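Local coordinates for protein adenylosuccinate lyase (Francisella tularensis subsp. tularensis SCHU S4, PDB 4EEI) that probably catalyses the release of fumarate from adenylosuccinate, giving AMP, and from SAICAR, giving AICAR, in two steps of purine biosynthesis, at residues B[232-237]-B[283-288]; B[238-243]-B[272-277]. All blocks are in the same frame, centred on the assembly; numbering follows the deposited sequence. Where two conformers were deposited one is given.

Contact 1. Residues B[232-237]-B[283-288]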
loop_
_atom_site.group_PDB
_atom_site.type_symbol
_atom_site.label_atom_id
_atom_site.label_comp_id
_atom_site.label_asym_id
_atom_site.label_seq_id
_atom_site.Cartn_x
_atom_site.Cartn_y
_atom_site.Cartn_z
ATOM N N ALA B 232 3.189 1.767 -15.738
ATOM C CA ALA B 232 3.374 1.791 -17.190
ATOM C C ALA B 232 3.559 0.376 -17.743
ATOM O O ALA B 232 3.006 0.018 -18.794
ATOM C CB ALA B 232 4.573 2.657 -17.547
ATOM N N ILE B 233 4.365 -0.422 -17.049
ATOM C CA ILE B 233 4.587 -1.810 -17.445
ATOM C C ILE B 233 3.263 -2.568 -17.401
ATOM O O ILE B 233 2.940 -3.335 -18.314
ATOM C CB ILE B 233 5.619 -2.489 -16.523
ATOM C CG1 ILE B 233 7.017 -1.921 -16.798
ATOM C CG2 ILE B 233 5.613 -4.009 -16.708
ATOM C CD1 ILE B 233 8.053 -2.337 -15.771
ATOM N N GLU B 234 2.489 -2.346 -16.351
ATOM C CA GLU B 234 1.241 -3.091 -16.194
ATOM C C GLU B 234 0.208 -2.669 -17.224
ATOM O O GLU B 234 -0.516 -3.508 -17.762
ATOM C CB GLU B 234 0.677 -2.949 -14.771
ATOM C CG GLU B 234 -0.472 -3.943 -14.474
ATOM C CD GLU B 234 -0.933 -3.900 -13.020
ATOM O OE1 GLU B 234 -0.176 -3.371 -12.177
ATOM O OE2 GLU B 234 -2.047 -4.395 -12.718
ATOM N N ARG B 235 0.137 -1.370 -17.504
ATOM C CA ARG B 235 -0.836 -0.886 -18.476
ATOM C C ARG B 235 -0.551 -1.480 -19.836
ATOM O O ARG B 235 -1.472 -1.896 -20.530
ATOM C CB ARG B 235 -0.853 0.643 -18.556
ATOM C CG ARG B 235 -1.988 1.196 -19.433
ATOM C CD ARG B 235 -2.139 2.710 -19.276
ATOM N NE ARG B 235 -1.067 3.442 -19.939
ATOM C CZ ARG B 235 -1.142 3.887 -21.190
ATOM N NH1 ARG B 235 -0.122 4.548 -21.732
ATOM N NH2 ARG B 235 -2.239 3.670 -21.907
ATOM N N LEU B 236 0.723 -1.512 -20.225
ATOM C CA LEU B 236 1.100 -2.065 -21.522
ATOM C C LEU B 236 0.898 -3.571 -21.552
ATOM O O LEU B 236 0.454 -4.130 -22.558
ATOM C CB LEU B 236 2.558 -1.710 -21.844
ATOM C CG LEU B 236 3.225 -2.372 -23.045
ATOM C CD1 LEU B 236 2.478 -2.064 -24.328
ATOM C CD2 LEU B 236 4.669 -1.898 -23.146
ATOM N N ALA B 237 1.217 -4.230 -20.442
ATOM C CA ALA B 237 1.078 -5.684 -20.374
ATOM C C ALA B 237 -0.400 -6.073 -20.536
ATOM O O ALA B 237 -0.736 -7.020 -21.250
ATOM C CB ALA B 237 1.634 -6.201 -19.060
ATOM N N MET B 283 5.003 -6.468 -7.696
ATOM C CA MET B 283 6.139 -6.501 -6.782
ATOM C C MET B 283 6.764 -5.117 -6.615
ATOM O O MET B 283 7.003 -4.671 -5.495
ATOM C CB MET B 283 7.205 -7.485 -7.277
ATOM C CG MET B 283 6.793 -8.950 -7.254
ATOM S SD MET B 283 6.384 -9.555 -5.599
ATOM C CE MET B 283 7.778 -8.927 -4.644
ATOM N N LEU B 284 7.027 -4.445 -7.735
ATOM C CA LEU B 284 7.645 -3.117 -7.740
ATOM C C LEU B 284 6.764 -2.121 -7.015
ATOM O O LEU B 284 7.246 -1.265 -6.262
ATOM C CB LEU B 284 7.894 -2.649 -9.180
ATOM C CG LEU B 284 8.969 -3.422 -9.943
ATOM C CD1 LEU B 284 8.922 -3.062 -11.432
ATOM C CD2 LEU B 284 10.348 -3.080 -9.371
ATOM N N ARG B 285 5.459 -2.242 -7.226
ATOM C CA ARG B 285 4.515 -1.342 -6.592
ATOM C C ARG B 285 4.504 -1.550 -5.078
ATOM O O ARG B 285 4.318 -0.601 -4.317
ATOM C CB ARG B 285 3.120 -1.547 -7.199
ATOM C CG ARG B 285 2.023 -0.720 -6.560
ATOM C CD ARG B 285 0.791 -0.616 -7.472
ATOM N NE ARG B 285 0.234 -1.915 -7.860
ATOM C CZ ARG B 285 0.323 -2.425 -9.088
ATOM N NH1 ARG B 285 0.955 -1.751 -10.039
ATOM N NH2 ARG B 285 -0.218 -3.608 -9.370
ATOM N N SER B 286 4.732 -2.786 -4.641
ATOM C CA SER B 286 4.706 -3.094 -3.202
ATOM C C SER B 286 5.845 -2.415 -2.432
ATOM O O SER B 286 5.750 -2.195 -1.220
ATOM C CB SER B 286 4.756 -4.618 -2.984
ATOM O OG SER B 286 6.060 -5.123 -3.210
ATOM N N HIS B 287 6.923 -2.079 -3.132
ATOM C CA HIS B 287 8.096 -1.498 -2.475
ATOM C C HIS B 287 7.929 -0.031 -2.123
ATOM O O HIS B 287 8.666 0.489 -1.280
ATOM C CB HIS B 287 9.327 -1.636 -3.374
ATOM C CG HIS B 287 9.737 -3.046 -3.638
ATOM N ND1 HIS B 287 10.486 -3.403 -4.735
ATOM C CD2 HIS B 287 9.519 -4.197 -2.942
ATOM C CE1 HIS B 287 10.712 -4.707 -4.714
ATOM N NE2 HIS B 287 10.139 -5.207 -3.631
ATOM N N VAL B 288 7.004 0.648 -2.801
ATOM C CA VAL B 288 6.805 2.073 -2.577
ATOM C C VAL B 288 6.479 2.373 -1.113
ATOM O O VAL B 288 7.071 3.266 -0.516
ATOM C CB VAL B 288 5.722 2.665 -3.510
ATOM C CG1 VAL B 288 5.486 4.110 -3.178
ATOM C CG2 VAL B 288 6.154 2.528 -4.980
#
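The carboxylate of Glu234 meets the guanidinium of Arg285 at its edge, near the plane, with the two flat groups turned 35° against each other. Both terminal nitrogens converge end-on on a single oxygen: NH2 of Arg285 lies 2.8 Å from OE1 of Glu234, on the syn lone pair, and NH1 of Arg285 reaches the same OE1 at 2.9 Å, approaching nearly along the C-O bond. Because one acceptor is shared by two donors, both bonds are bent, to just under 140° at the hydrogen, and OE1 is tilted a little from the guanidinium plane. Glu234 gets there with an extended chain, CG anti to the backbone N, whereas Arg285 bends at chi3 and the two side chains meet at roughly a right angle.

The helices involved, 217-244 and 272-293, belong to the long helical bundle of the fumarase/aspartase superfamily, whose members assemble as tetramers around a core of such helices. Here the backbones stand well apart, the CA atoms of Glu234 and Arg285 being 10.3 Å from each other, and it takes long side chains to span the gap. Arg285 also makes a salt bridge through NH2 with Glu293 of the third subunit, so its positive charge is shared between two acids, one of them across a subunit interface. Leu292 of the second subunit packs on the same arginine. One residue earlier on each helix, Ile233 and Leu284 approach methyl to methyl, CD1 of Ile233 lying 4.5 Å from CD1 of Leu284. Phe161 of helix 151-173 touches Ile233, and Ile319 of helix 304-333 touches Leu284.

Contact 2. Residues B[238-243]-B[272-277]. With AMP (adenosine monophosphate), chain C.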
loop_
_atom_site.group_PDB
_atom_site.type_symbol
_atom_site.label_atom_id
_atom_site.label_comp_id
_atom_site.label_asym_id
_atom_site.label_seq_id
_atom_site.Cartn_x
_atom_site.Cartn_y
_atom_site.Cartn_z
ATOM N N VAL B 238 -1.272 -5.327 -19.879
ATOM C CA VAL B 238 -2.703 -5.610 -19.920
ATOM C C VAL B 238 -3.258 -5.371 -21.322
ATOM O O VAL B 238 -4.098 -6.133 -21.818
ATOM C CB VAL B 238 -3.437 -4.743 -18.883
ATOM C CG1 VAL B 238 -4.952 -4.761 -19.111
ATOM C CG2 VAL B 238 -3.087 -5.208 -17.464
ATOM N N GLU B 239 -2.779 -4.319 -21.976
ATOM C CA GLU B 239 -3.168 -4.070 -23.359
ATOM C C GLU B 239 -2.816 -5.264 -24.244
ATOM O O GLU B 239 -3.635 -5.730 -25.041
ATOM C CB GLU B 239 -2.490 -2.802 -23.886
ATOM C CG GLU B 239 -2.779 -2.504 -25.357
ATOM C CD GLU B 239 -4.192 -1.992 -25.616
ATOM O OE1 GLU B 239 -4.820 -1.457 -24.680
ATOM O OE2 GLU B 239 -4.671 -2.116 -26.771
ATOM N N ILE B 240 -1.602 -5.775 -24.113
ATOM C CA ILE B 240 -1.226 -6.919 -24.939
ATOM C C ILE B 240 -2.070 -8.154 -24.584
ATOM O O ILE B 240 -2.510 -8.887 -25.480
ATOM C CB ILE B 240 0.281 -7.197 -24.858
ATOM C CG1 ILE B 240 1.042 -6.054 -25.532
ATOM C CG2 ILE B 240 0.636 -8.509 -25.563
ATOM C CD1 ILE B 240 2.512 -5.984 -25.157
ATOM N N ARG B 241 -2.316 -8.369 -23.293
ATOM C CA ARG B 241 -3.102 -9.529 -22.854
ATOM C C ARG B 241 -4.523 -9.496 -23.404
ATOM O O ARG B 241 -5.077 -10.535 -23.780
ATOM C CB ARG B 241 -3.123 -9.622 -21.324
ATOM C CG ARG B 241 -1.792 -10.057 -20.696
ATOM C CD ARG B 241 -1.780 -9.776 -19.191
ATOM N NE ARG B 241 -2.870 -10.453 -18.496
ATOM C CZ ARG B 241 -3.222 -10.201 -17.240
ATOM N NH1 ARG B 241 -2.567 -9.286 -16.538
ATOM N NH2 ARG B 241 -4.236 -10.853 -16.692
ATOM N N HIS B 242 -5.110 -8.305 -23.442
ATOM C CA HIS B 242 -6.433 -8.101 -24.043
ATOM C C HIS B 242 -6.434 -8.440 -25.530
ATOM O O HIS B 242 -7.319 -9.137 -26.020
ATOM C CB HIS B 242 -6.856 -6.634 -23.912
ATOM C CG HIS B 242 -7.436 -6.276 -22.587
ATOM N ND1 HIS B 242 -8.430 -7.014 -21.982
ATOM C CD2 HIS B 242 -7.203 -5.216 -21.768
ATOM C CE1 HIS B 242 -8.771 -6.437 -20.840
ATOM N NE2 HIS B 242 -8.031 -5.350 -20.689
ATOM N N LEU B 243 -5.450 -7.917 -26.251
ATOM C CA LEU B 243 -5.386 -8.101 -27.692
ATOM C C LEU B 243 -5.035 -9.547 -28.060
ATOM O O LEU B 243 -5.307 -9.996 -29.170
ATOM C CB LEU B 243 -4.371 -7.128 -28.309
ATOM C CG LEU B 243 -4.645 -5.630 -28.153
ATOM C CD1 LEU B 243 -3.443 -4.851 -28.648
ATOM C CD2 LEU B 243 -5.891 -5.202 -28.917
ATOM N N ILE B 272 1.983 -15.402 -21.989
ATOM C CA ILE B 272 2.637 -15.748 -20.732
ATOM C C ILE B 272 3.655 -14.708 -20.291
ATOM O O ILE B 272 3.874 -14.522 -19.096
ATOM C CB ILE B 272 3.304 -17.134 -20.787
ATOM C CG1 ILE B 272 4.207 -17.238 -22.013
ATOM C CG2 ILE B 272 2.235 -18.236 -20.758
ATOM C CD1 ILE B 272 5.062 -18.489 -22.040
ATOM N N SER B 273 4.278 -14.015 -21.240
ATOM C CA SER B 273 5.273 -13.000 -20.865
ATOM C C SER B 273 4.640 -11.777 -20.215
ATOM O O SER B 273 5.079 -11.311 -19.156
ATOM C CB SER B 273 6.107 -12.590 -22.081
ATOM O OG SER B 273 7.134 -11.706 -21.698
ATOM N N THR B 274 3.591 -11.252 -20.835
ATOM C CA THR B 274 2.951 -10.066 -20.279
ATOM C C THR B 274 2.238 -10.389 -18.963
ATOM O O THR B 274 2.050 -9.508 -18.116
ATOM C CB THR B 274 2.030 -9.380 -21.306
ATOM O OG1 THR B 274 1.220 -10.367 -21.959
ATOM C CG2 THR B 274 2.882 -8.679 -22.361
ATOM N N GLU B 275 1.854 -11.650 -18.775
ATOM C CA GLU B 275 1.296 -12.060 -17.480
ATOM C C GLU B 275 2.386 -12.074 -16.408
ATOM O O GLU B 275 2.214 -11.521 -15.315
ATOM C CB GLU B 275 0.569 -13.409 -17.593
ATOM C CG GLU B 275 -0.761 -13.271 -18.332
ATOM C CD GLU B 275 -1.491 -14.587 -18.548
ATOM O OE1 GLU B 275 -1.144 -15.607 -17.902
ATOM O OE2 GLU B 275 -2.430 -14.596 -19.377
ATOM N N ASN B 276 3.520 -12.679 -16.733
ATOM C CA ASN B 276 4.699 -12.609 -15.869
ATOM C C ASN B 276 5.037 -11.172 -15.476
ATOM O O ASN B 276 5.295 -10.880 -14.305
ATOM C CB ASN B 276 5.910 -13.269 -16.555
ATOM C CG ASN B 276 7.188 -13.162 -15.723
ATOM O OD1 ASN B 276 7.891 -12.155 -15.783
ATOM N ND2 ASN B 276 7.493 -14.206 -14.949
ATOM N N LEU B 277 5.000 -10.263 -16.450
ATOM C CA LEU B 277 5.393 -8.877 -16.196
ATOM C C LEU B 277 4.353 -8.137 -15.352
ATOM O O LEU B 277 4.666 -7.165 -14.669
ATOM C CB LEU B 277 5.652 -8.140 -17.511
ATOM C CG LEU B 277 6.801 -8.705 -18.341
ATOM C CD1 LEU B 277 6.761 -8.181 -19.761
ATOM C CD2 LEU B 277 8.135 -8.383 -17.699
HETATM P P AMP C . 6.584 -17.579 -14.296
HETATM O O1P AMP C . 8.052 -17.235 -14.310
HETATM O O2P AMP C . 5.699 -16.532 -14.918
HETATM O O3P AMP C . 6.094 -18.101 -12.973
HETATM O "O5'" AMP C . 6.469 -18.836 -15.291
HETATM C "C5'" AMP C . 5.243 -19.547 -15.433
HETATM C "C4'" AMP C . 5.523 -20.896 -16.082
HETATM O "O4'" AMP C . 4.320 -21.663 -16.179
HETATM C "C3'" AMP C . 6.053 -20.720 -17.493
HETATM O "O3'" AMP C . 7.164 -21.598 -17.681
HETATM C "C2'" AMP C . 4.913 -21.146 -18.390
HETATM O "O2'" AMP C . 5.401 -21.782 -19.570
HETATM C "C1'" AMP C . 4.144 -22.122 -17.521
HETATM N N9 AMP C . 2.708 -22.162 -17.885
HETATM C C8 AMP C . 2.155 -21.665 -19.006
HETATM N N7 AMP C . 0.815 -21.878 -19.022
HETATM C C5 AMP C . 0.496 -22.528 -17.890
HETATM C C6 AMP C . -0.740 -23.057 -17.273
HETATM N N6 AMP C . -1.938 -22.929 -17.890
HETATM N N1 AMP C . -0.632 -23.672 -16.075
HETATM C C2 AMP C . 0.551 -23.806 -15.452
HETATM N N3 AMP C . 1.713 -23.350 -15.952
HETATM C C4 AMP C . 1.749 -22.714 -17.145
HETATM O O HOH W 1 -4.231 -12.528 -19.437
#
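Beside an AMP site shared between subunits, two helices of the lyase bundle, 217-244 and 272-293, run close to antiparallel, their local axes 8.9 Å apart and crossing at -147°. The second begins within this contact, and its first turns face the AMP, which Gln212 and Ser306 of the third subunit also bind. Thr274 sits between the helices and touches both Ile240 and Arg241. Its CG2 methyl packs on Ile240, 3.9 Å from CB of Ile240, the two side chains lying crosswise. Its hydroxyl faces Arg241, with OG1 of Thr274 3.3 Å from CG of Arg241. That hydroxyl makes a weak hydrogen bond with the backbone oxygen of Pro271.

Arg241 runs alongside Thr274 but heads the other way, then passes across Glu275, where NE of Arg241 lies 3.5 Å from CG of Glu275. Guanidinium and carboxylate planes stand 70° apart, and the carboxylate oxygen OE2 lies well out of the guanidinium plane, so the charges are near each other without direct bonding. A water joins them instead: it accepts from NE of Arg241 at 2.7 Å, in the guanidinium plane, and donates to OE2 of Glu275 at 2.7 Å. The other carboxylate oxygen, OE1, is hydrogen-bonded to His141 of the fourth subunit and to the backbone N of Ile303 of the third, while Trp298 of the third subunit forms a cation-pi contact with Arg241. Glu275 thus links its own chain to two other subunits. On the AMP side of helix 272-293, CG2 of Ile272 approaches the adenine carbon C8, and Asn276, its CG anti to the backbone N, sends ND2 to phosphate oxygen O2P of AMP at 2.9 Å in an almost straight bond, 179° at the hydrogen.

Both contacts pair the same two helices, 217-244 and 272-293, with centres about 13 Å apart. The chain order is 232-237, 238-243, 272-277, 283-288, so contact 2 lies within the span bracketed by contact 1, as expected for helices running in opposite directions. Contact 2 sits nearer the long connection between them, and the helices stand farther apart at contact 1. The two contacts touch directly: CB of Ala237 lies 3.5 Å from the backbone oxygen of Thr274. Each also reaches the third subunit, so this helix pair connects the interior of one chain to the tetramer interface and, through contact 2, to a bound AMP.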